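Local structure of lantibiotic dehydratase (Microbispora corallina, 5EHK) at residues T170-W176 with H360-L366; W819-R825 with H866-R872. The protein probably dehydrates serine and threonine side chains of the NAI-107 precursor peptide, using glutamate delivered by glutamyl-tRNA. All blocks are in the same frame, centred on the assembly; numbering follows the deposited sequence.

Contact 1 (170-176 with 360-366) and contact 2 (819-825 with 866-872) lie far apart, on opposite sides of the chain's centre: their own centres are 62 Å apart and their nearest atoms about 45 Å. They follow one another along the chain. Contact 1 belongs to the N-terminal lantibiotic dehydratase family region, which in related enzymes glutamylates the peptide, and contact 2 to the C-terminal family region, linked in relatives to glutamate elimination. Contact 1 fastens a strand-to-helix corner to a loop, with few but specific bonds. Contact 2 joins two neighbouring strands of a four-stranded antiparallel sheet along their whole shared length.

Contact 1: T170-W176 with H360-L366; sequences TRADMEW and HPHDTPL
Trp176 and His362 both place CG anti to the backbone N (chi1 179° and -166°), which turns the indole toward the 360-366 loop and sets the imidazole beside the start of helix 174-185. Pro365 CB sits over one indole face, 3.8 Å from the centroid of the five-membered ring, in a CH-pi contact that suits the compact, apolar proline ring. At the indole edge, His362 CB lies 3.6 Å from Trp176 CD1. Tryptophan adds a polar end to its large surface: NE1 donates to His360 O over 3.0 Å, with the oxygen in the ring plane and the N-H meeting a lone pair in the carbonyl plane. Its single N-H is shared with Thr356 O, so the indole is tied to the end of helix 346-359, while Leu327 and Val330 of helix 318-339 pack against it.

Asp173 N donates to Pro365 O at 2.9 Å from well above the carbonyl plane. The short carboxylate, its CG anti to the backbone N, lets OD2 accept from Trp176 N at 2.9 Å in the first helical turn, which makes aspartate a good N-cap. OD1 is held by Asn581 ND2, and His362 CE1 approaches OD2 to 3.4 Å at the imidazole edge.

Further back, Leu366 and Ala172 form an antiparallel non-hydrogen-bonded pair, and Leu366 CD2 meets Thr170 CG2 at 3.9 Å. The sheet pairing of strands 167-172 and 366-379 begins here, next to a strand-to-helix corner in which Asp173 is the classic N-cap residue of helix 174-185.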
loop_
_atom_site.group_PDB
_atom_site.type_symbol
_atom_site.label_atom_id
_atom_site.label_comp_id
_atom_site.label_asym_id
_atom_site.label_seq_id
_atom_site.Cartn_x
_atom_site.Cartn_y
_atom_site.Cartn_z
ATOM N N THR A 170 25.080 -8.588 41.793
ATOM C CA THR A 170 24.094 -9.648 41.557
ATOM C C THR A 170 22.714 -9.314 42.134
ATOM O O THR A 170 22.585 -8.907 43.284
ATOM C CB THR A 170 24.588 -10.991 42.117
ATOM O OG1 THR A 170 25.875 -11.267 41.566
ATOM C CG2 THR A 170 23.626 -12.138 41.765
ATOM N N ARG A 171 21.684 -9.497 41.316
ATOM C CA ARG A 171 20.323 -9.164 41.712
ATOM C C ARG A 171 19.340 -10.248 41.334
ATOM O O ARG A 171 19.614 -11.101 40.488
ATOM C CB ARG A 171 19.883 -7.830 41.106
ATOM C CG ARG A 171 20.506 -6.620 41.766
ATOM C CD ARG A 171 20.305 -5.375 40.933
ATOM N NE ARG A 171 20.694 -4.176 41.671
ATOM C CZ ARG A 171 20.685 -2.947 41.163
ATOM N NH1 ARG A 171 20.323 -2.760 39.899
ATOM N NH2 ARG A 171 21.045 -1.908 41.914
ATOM N N ALA A 172 18.196 -10.209 41.997
ATOM C CA ALA A 172 17.127 -11.151 41.753
ATOM C C ALA A 172 16.544 -10.894 40.380
ATOM O O ALA A 172 16.356 -9.751 40.004
ATOM C CB ALA A 172 16.061 -10.992 42.820
ATOM N N ASP A 173 16.298 -11.957 39.622
ATOM C CA ASP A 173 15.601 -11.863 38.341
ATOM C C ASP A 173 14.161 -11.445 38.599
ATOM O O ASP A 173 13.514 -11.996 39.493
ATOM C CB ASP A 173 15.666 -13.208 37.619
ATOM C CG ASP A 173 14.648 -13.344 36.502
ATOM O OD1 ASP A 173 14.869 -12.787 35.402
ATOM O OD2 ASP A 173 13.654 -14.073 36.700
ATOM N N MET A 174 13.664 -10.466 37.838
ATOM C CA MET A 174 12.334 -9.898 38.095
ATOM C C MET A 174 11.215 -10.928 38.027
ATOM O O MET A 174 10.297 -10.909 38.843
ATOM C CB MET A 174 12.031 -8.733 37.160
ATOM C CG MET A 174 12.671 -7.440 37.581
ATOM S SD MET A 174 11.982 -6.895 39.160
ATOM C CE MET A 174 10.252 -6.805 38.746
ATOM N N GLU A 175 11.294 -11.813 37.043
ATOM C CA GLU A 175 10.315 -12.866 36.906
ATOM C C GLU A 175 10.331 -13.719 38.167
ATOM O O GLU A 175 9.283 -14.050 38.718
ATOM C CB GLU A 175 10.617 -13.699 35.663
ATOM C CG GLU A 175 9.426 -14.460 35.147
ATOM C CD GLU A 175 9.552 -14.816 33.680
ATOM O OE1 GLU A 175 10.249 -14.074 32.961
ATOM O OE2 GLU A 175 8.931 -15.810 33.237
ATOM N N TRP A 176 11.533 -14.039 38.641
ATOM C CA TRP A 176 11.706 -14.806 39.874
ATOM C C TRP A 176 11.136 -14.055 41.083
ATOM O O TRP A 176 10.315 -14.591 41.824
ATOM C CB TRP A 176 13.187 -15.190 40.079
ATOM C CG TRP A 176 13.459 -15.965 41.349
ATOM C CD1 TRP A 176 13.296 -17.310 41.544
ATOM C CD2 TRP A 176 13.919 -15.435 42.599
ATOM N NE1 TRP A 176 13.633 -17.646 42.832
ATOM C CE2 TRP A 176 14.013 -16.512 43.500
ATOM C CE3 TRP A 176 14.263 -14.157 43.040
ATOM C CZ2 TRP A 176 14.438 -16.347 44.815
ATOM C CZ3 TRP A 176 14.678 -13.996 44.343
ATOM C CH2 TRP A 176 14.769 -15.085 45.216
ATOM N N HIS A 360 11.865 -20.506 45.470
ATOM C CA HIS A 360 11.169 -21.036 44.297
ATOM C C HIS A 360 12.199 -21.439 43.246
ATOM O O HIS A 360 13.068 -20.639 42.881
ATOM C CB HIS A 360 10.232 -19.981 43.692
ATOM C CG HIS A 360 9.571 -20.418 42.420
ATOM N ND1 HIS A 360 8.807 -21.564 42.333
ATOM C CD2 HIS A 360 9.587 -19.879 41.176
ATOM C CE1 HIS A 360 8.366 -21.702 41.093
ATOM N NE2 HIS A 360 8.828 -20.696 40.370
ATOM N N PRO A 361 12.101 -22.681 42.747
ATOM C CA PRO A 361 13.065 -23.163 41.754
ATOM C C PRO A 361 12.843 -22.499 40.404
ATOM O O PRO A 361 11.806 -22.729 39.792
ATOM C CB PRO A 361 12.760 -24.665 41.672
ATOM C CG PRO A 361 11.341 -24.796 42.137
ATOM C CD PRO A 361 11.160 -23.733 43.171
ATOM N N HIS A 362 13.794 -21.680 39.959
ATOM C CA HIS A 362 13.700 -21.046 38.643
ATOM C C HIS A 362 14.945 -21.263 37.792
ATOM O O HIS A 362 16.061 -21.252 38.312
ATOM C CB HIS A 362 13.444 -19.544 38.782
ATOM C CG HIS A 362 13.002 -18.890 37.507
ATOM N ND1 HIS A 362 13.481 -17.666 37.092
ATOM C CD2 HIS A 362 12.111 -19.287 36.566
ATOM C CE1 HIS A 362 12.907 -17.341 35.946
ATOM N NE2 HIS A 362 12.072 -18.307 35.607
ATOM N N ASP A 363 14.748 -21.419 36.483
ATOM C CA ASP A 363 15.855 -21.647 35.556
ATOM C C ASP A 363 16.931 -20.556 35.583
ATOM O O ASP A 363 18.131 -20.849 35.494
ATOM C CB ASP A 363 15.335 -21.767 34.123
ATOM C CG ASP A 363 14.777 -23.134 33.817
ATOM O OD1 ASP A 363 14.813 -24.006 34.715
ATOM O OD2 ASP A 363 14.322 -23.343 32.668
ATOM N N THR A 364 16.500 -19.302 35.691
ATOM C CA THR A 364 17.416 -18.172 35.676
ATOM C C THR A 364 16.970 -17.107 36.659
ATOM O O THR A 364 16.376 -16.119 36.258
ATOM C CB THR A 364 17.450 -17.519 34.292
ATOM O OG1 THR A 364 16.123 -17.495 33.767
ATOM C CG2 THR A 364 18.341 -18.292 33.342
ATOM N N PRO A 365 17.251 -17.304 37.953
ATOM C CA PRO A 365 16.783 -16.422 39.024
ATOM C C PRO A 365 17.777 -15.302 39.320
ATOM O O PRO A 365 17.552 -14.517 40.249
ATOM C CB PRO A 365 16.731 -17.358 40.220
ATOM C CG PRO A 365 17.896 -18.250 39.985
ATOM C CD PRO A 365 17.956 -18.478 38.494
ATOM N N LEU A 366 18.872 -15.232 38.568
ATOM C CA LEU A 366 19.850 -14.169 38.809
ATOM C C LEU A 366 20.133 -13.323 37.575
ATOM O O LEU A 366 20.097 -13.794 36.439
ATOM C CB LEU A 366 21.188 -14.736 39.323
ATOM C CG LEU A 366 21.302 -15.622 40.555
ATOM C CD1 LEU A 366 22.754 -15.999 40.707
ATOM C CD2 LEU A 366 20.821 -14.907 41.788
#

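Contact 2: W819-R825 with H866-R872; sequences WLYLRLR and HLRVRFR
Leu820 with Phe871, Leu822 with Val869 and Leu824 with Leu867 are the hydrogen-bonded pairs of two neighbouring antiparallel strands, each joined by two backbone bonds; Leu824 N to Leu867 O measures 2.8 Å. Between them lie the non-hydrogen-bonded pairs, where CA-H groups such as that of Arg868 lean on carbonyl oxygens.

Apolar packing fills one face. Leu822 CD1 meets the edge of the Phe871 ring at CE2, 3.8 Å away, and Leu824 CD1 touches Val869 CG2. Branched and aromatic side chains suit this side because helices 828-837 and 875-895 cover it.

Trp819, Tyr821, Arg823, Arg868, Arg870 and Arg872 make the other face. The guanidinium of Arg823, salt-bridged to Glu903, lies flat on that of Arg868, planes 26° apart. Tyr821 CD1 meets Arg870 CB at 3.5 Å, and its OH lies by the Arg868 chain. Arg870 bends at chi3 (55°), presenting a guanidinium face to the six-membered ring edge of Trp819, planes 71° apart; its NH2 forms a salt bridge with Glu924. Arg872 CD runs beside Trp819 CZ3 at 3.6 Å, its guanidinium paired with Asp852 and Glu921.

At the end of the strand pair, Arg825, bent at chi2, brings its guanidinium back over the His866 ring, centres 3.8 Å apart; Asp861 and Glu903 hold it by salt bridges. His866 NE2 accepts from Arg868 NE at 3.0 Å, and ND1 bonds to Gly864 O.

The pair is thus amphipathic, apolar toward the helices, arginine and aromatic opposite, where the stacked like charges are probably tolerated because Glu903 offsets Arg823 and Tyr859 gives Arg868 a cation-pi contact.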
loop_
_atom_site.group_PDB
_atom_site.type_symbol
_atom_site.label_atom_id
_atom_site.label_comp_id
_atom_site.label_asym_id
_atom_site.label_seq_id
_atom_site.Cartn_x
_atom_site.Cartn_y
_atom_site.Cartn_z
ATOM N N TRP A 819 -32.468 13.836 13.592
ATOM C CA TRP A 819 -31.943 13.802 12.239
ATOM C C TRP A 819 -32.141 12.436 11.547
ATOM O O TRP A 819 -31.868 11.378 12.127
ATOM C CB TRP A 819 -30.442 14.113 12.255
ATOM C CG TRP A 819 -29.983 15.113 13.293
ATOM C CD1 TRP A 819 -29.511 14.835 14.552
ATOM C CD2 TRP A 819 -29.878 16.538 13.133
ATOM N NE1 TRP A 819 -29.164 16.001 15.198
ATOM C CE2 TRP A 819 -29.370 17.060 14.348
ATOM C CE3 TRP A 819 -30.180 17.427 12.089
ATOM C CZ2 TRP A 819 -29.150 18.432 14.540
ATOM C CZ3 TRP A 819 -29.963 18.788 12.280
ATOM C CH2 TRP A 819 -29.458 19.276 13.497
ATOM N N LEU A 820 -32.590 12.485 10.296
ATOM C CA LEU A 820 -32.458 11.384 9.357
ATOM C C LEU A 820 -31.241 11.662 8.457
ATOM O O LEU A 820 -31.220 12.676 7.745
ATOM C CB LEU A 820 -33.714 11.341 8.517
ATOM C CG LEU A 820 -34.053 10.104 7.716
ATOM C CD1 LEU A 820 -33.900 8.867 8.595
ATOM C CD2 LEU A 820 -35.498 10.246 7.236
ATOM N N TYR A 821 -30.209 10.813 8.520
ATOM C CA TYR A 821 -28.985 11.021 7.717
ATOM C C TYR A 821 -28.721 9.865 6.742
ATOM O O TYR A 821 -28.301 8.777 7.147
ATOM C CB TYR A 821 -27.795 11.222 8.639
ATOM C CG TYR A 821 -26.648 12.011 8.063
ATOM C CD1 TYR A 821 -26.870 13.017 7.119
ATOM C CD2 TYR A 821 -25.346 11.854 8.565
ATOM C CE1 TYR A 821 -25.805 13.801 6.622
ATOM C CE2 TYR A 821 -24.282 12.637 8.089
ATOM C CZ TYR A 821 -24.514 13.611 7.118
ATOM O OH TYR A 821 -23.461 14.387 6.631
ATOM N N LEU A 822 -28.962 10.112 5.457
ATOM C CA LEU A 822 -28.836 9.093 4.420
ATOM C C LEU A 822 -27.496 9.106 3.729
ATOM O O LEU A 822 -26.988 10.169 3.372
ATOM C CB LEU A 822 -29.888 9.337 3.362
ATOM C CG LEU A 822 -31.310 9.044 3.782
ATOM C CD1 LEU A 822 -32.233 9.798 2.856
ATOM C CD2 LEU A 822 -31.528 7.564 3.651
ATOM N N ARG A 823 -26.939 7.918 3.497
ATOM C CA ARG A 823 -25.778 7.782 2.614
ATOM C C ARG A 823 -26.147 7.133 1.301
ATOM O O ARG A 823 -26.550 5.982 1.255
ATOM C CB ARG A 823 -24.708 6.974 3.277
ATOM C CG ARG A 823 -24.295 7.539 4.592
ATOM C CD ARG A 823 -23.023 6.842 5.004
ATOM N NE ARG A 823 -22.700 7.115 6.394
ATOM C CZ ARG A 823 -22.352 6.166 7.245
ATOM N NH1 ARG A 823 -22.316 4.893 6.827
ATOM N NH2 ARG A 823 -22.066 6.490 8.500
ATOM N N LEU A 824 -26.027 7.892 0.230
ATOM C CA LEU A 824 -26.466 7.408 -1.060
ATOM C C LEU A 824 -25.259 7.093 -1.916
ATOM O O LEU A 824 -24.473 7.983 -2.265
ATOM C CB LEU A 824 -27.398 8.428 -1.714
ATOM C CG LEU A 824 -28.548 8.878 -0.804
ATOM C CD1 LEU A 824 -29.374 9.982 -1.461
ATOM C CD2 LEU A 824 -29.409 7.700 -0.450
ATOM N N ARG A 825 -25.087 5.805 -2.210
ATOM C CA ARG A 825 -23.902 5.339 -2.932
ATOM C C ARG A 825 -24.071 5.599 -4.419
ATOM O O ARG A 825 -24.295 4.704 -5.192
ATOM C CB ARG A 825 -23.620 3.863 -2.640
ATOM C CG ARG A 825 -23.431 3.553 -1.153
ATOM C CD ARG A 825 -22.050 3.932 -0.653
ATOM N NE ARG A 825 -22.000 4.187 0.790
ATOM C CZ ARG A 825 -20.907 4.610 1.431
ATOM N NH1 ARG A 825 -19.777 4.817 0.745
ATOM N NH2 ARG A 825 -20.940 4.823 2.749
ATOM N N HIS A 866 -19.698 9.232 -2.201
ATOM C CA HIS A 866 -21.146 9.114 -2.141
ATOM C C HIS A 866 -21.780 10.457 -1.818
ATOM O O HIS A 866 -21.084 11.445 -1.676
ATOM C CB HIS A 866 -21.528 8.036 -1.146
ATOM C CG HIS A 866 -20.969 8.265 0.215
ATOM N ND1 HIS A 866 -19.623 8.162 0.486
ATOM C CD2 HIS A 866 -21.573 8.541 1.395
ATOM C CE1 HIS A 866 -19.418 8.410 1.768
ATOM N NE2 HIS A 866 -20.586 8.627 2.345
ATOM N N LEU A 867 -23.102 10.503 -1.776
ATOM C CA LEU A 867 -23.805 11.709 -1.353
ATOM C C LEU A 867 -24.348 11.445 0.024
ATOM O O LEU A 867 -24.706 10.325 0.346
ATOM C CB LEU A 867 -24.969 12.057 -2.288
ATOM C CG LEU A 867 -24.553 12.355 -3.711
ATOM C CD1 LEU A 867 -25.758 12.492 -4.586
ATOM C CD2 LEU A 867 -23.705 13.601 -3.720
ATOM N N ARG A 868 -24.385 12.472 0.849
ATOM C CA ARG A 868 -25.070 12.354 2.124
ATOM C C ARG A 868 -26.175 13.382 2.151
ATOM O O ARG A 868 -25.948 14.551 1.895
ATOM C CB ARG A 868 -24.095 12.563 3.270
ATOM C CG ARG A 868 -23.020 11.545 3.260
ATOM C CD ARG A 868 -22.253 11.551 4.522
ATOM N NE ARG A 868 -21.524 10.299 4.667
ATOM C CZ ARG A 868 -20.660 10.044 5.639
ATOM N NH1 ARG A 868 -20.407 10.981 6.548
ATOM N NH2 ARG A 868 -20.050 8.863 5.683
ATOM N N VAL A 869 -27.384 12.950 2.425
ATOM C CA VAL A 869 -28.470 13.899 2.483
ATOM C C VAL A 869 -28.998 13.921 3.891
ATOM O O VAL A 869 -29.235 12.866 4.473
ATOM C CB VAL A 869 -29.590 13.518 1.505
ATOM C CG1 VAL A 869 -30.715 14.539 1.560
ATOM C CG2 VAL A 869 -29.015 13.397 0.087
ATOM N N ARG A 870 -29.176 15.114 4.457
ATOM C CA ARG A 870 -29.720 15.185 5.822
ATOM C C ARG A 870 -31.083 15.862 5.960
ATOM O O ARG A 870 -31.281 16.931 5.428
ATOM C CB ARG A 870 -28.768 15.882 6.775
ATOM C CG ARG A 870 -29.236 15.558 8.165
ATOM C CD ARG A 870 -28.626 16.378 9.257
ATOM N NE ARG A 870 -28.752 17.829 9.116
ATOM C CZ ARG A 870 -29.898 18.491 9.112
ATOM N NH1 ARG A 870 -31.048 17.840 9.211
ATOM N NH2 ARG A 870 -29.890 19.809 9.004
ATOM N N PHE A 871 -32.004 15.255 6.702
ATOM C CA PHE A 871 -33.290 15.902 6.990
ATOM C C PHE A 871 -33.425 16.097 8.481
ATOM O O PHE A 871 -32.967 15.261 9.260
ATOM C CB PHE A 871 -34.473 15.064 6.528
ATOM C CG PHE A 871 -34.443 14.708 5.074
ATOM C CD1 PHE A 871 -35.122 15.474 4.149
ATOM C CD2 PHE A 871 -33.763 13.575 4.639
ATOM C CE1 PHE A 871 -35.113 15.140 2.813
ATOM C CE2 PHE A 871 -33.748 13.242 3.316
ATOM C CZ PHE A 871 -34.425 14.033 2.390
ATOM N N ARG A 872 -34.052 17.198 8.879
ATOM C CA ARG A 872 -34.371 17.419 10.281
ATOM C C ARG A 872 -35.880 17.490 10.451
ATOM O O ARG A 872 -36.591 18.088 9.639
ATOM C CB ARG A 872 -33.703 18.681 10.810
ATOM C CG ARG A 872 -33.961 18.920 12.288
ATOM C CD ARG A 872 -33.265 20.174 12.821
ATOM N NE ARG A 872 -33.992 21.400 12.514
ATOM C CZ ARG A 872 -33.548 22.605 12.838
ATOM N NH1 ARG A 872 -32.394 22.714 13.482
ATOM N NH2 ARG A 872 -34.253 23.687 12.537
#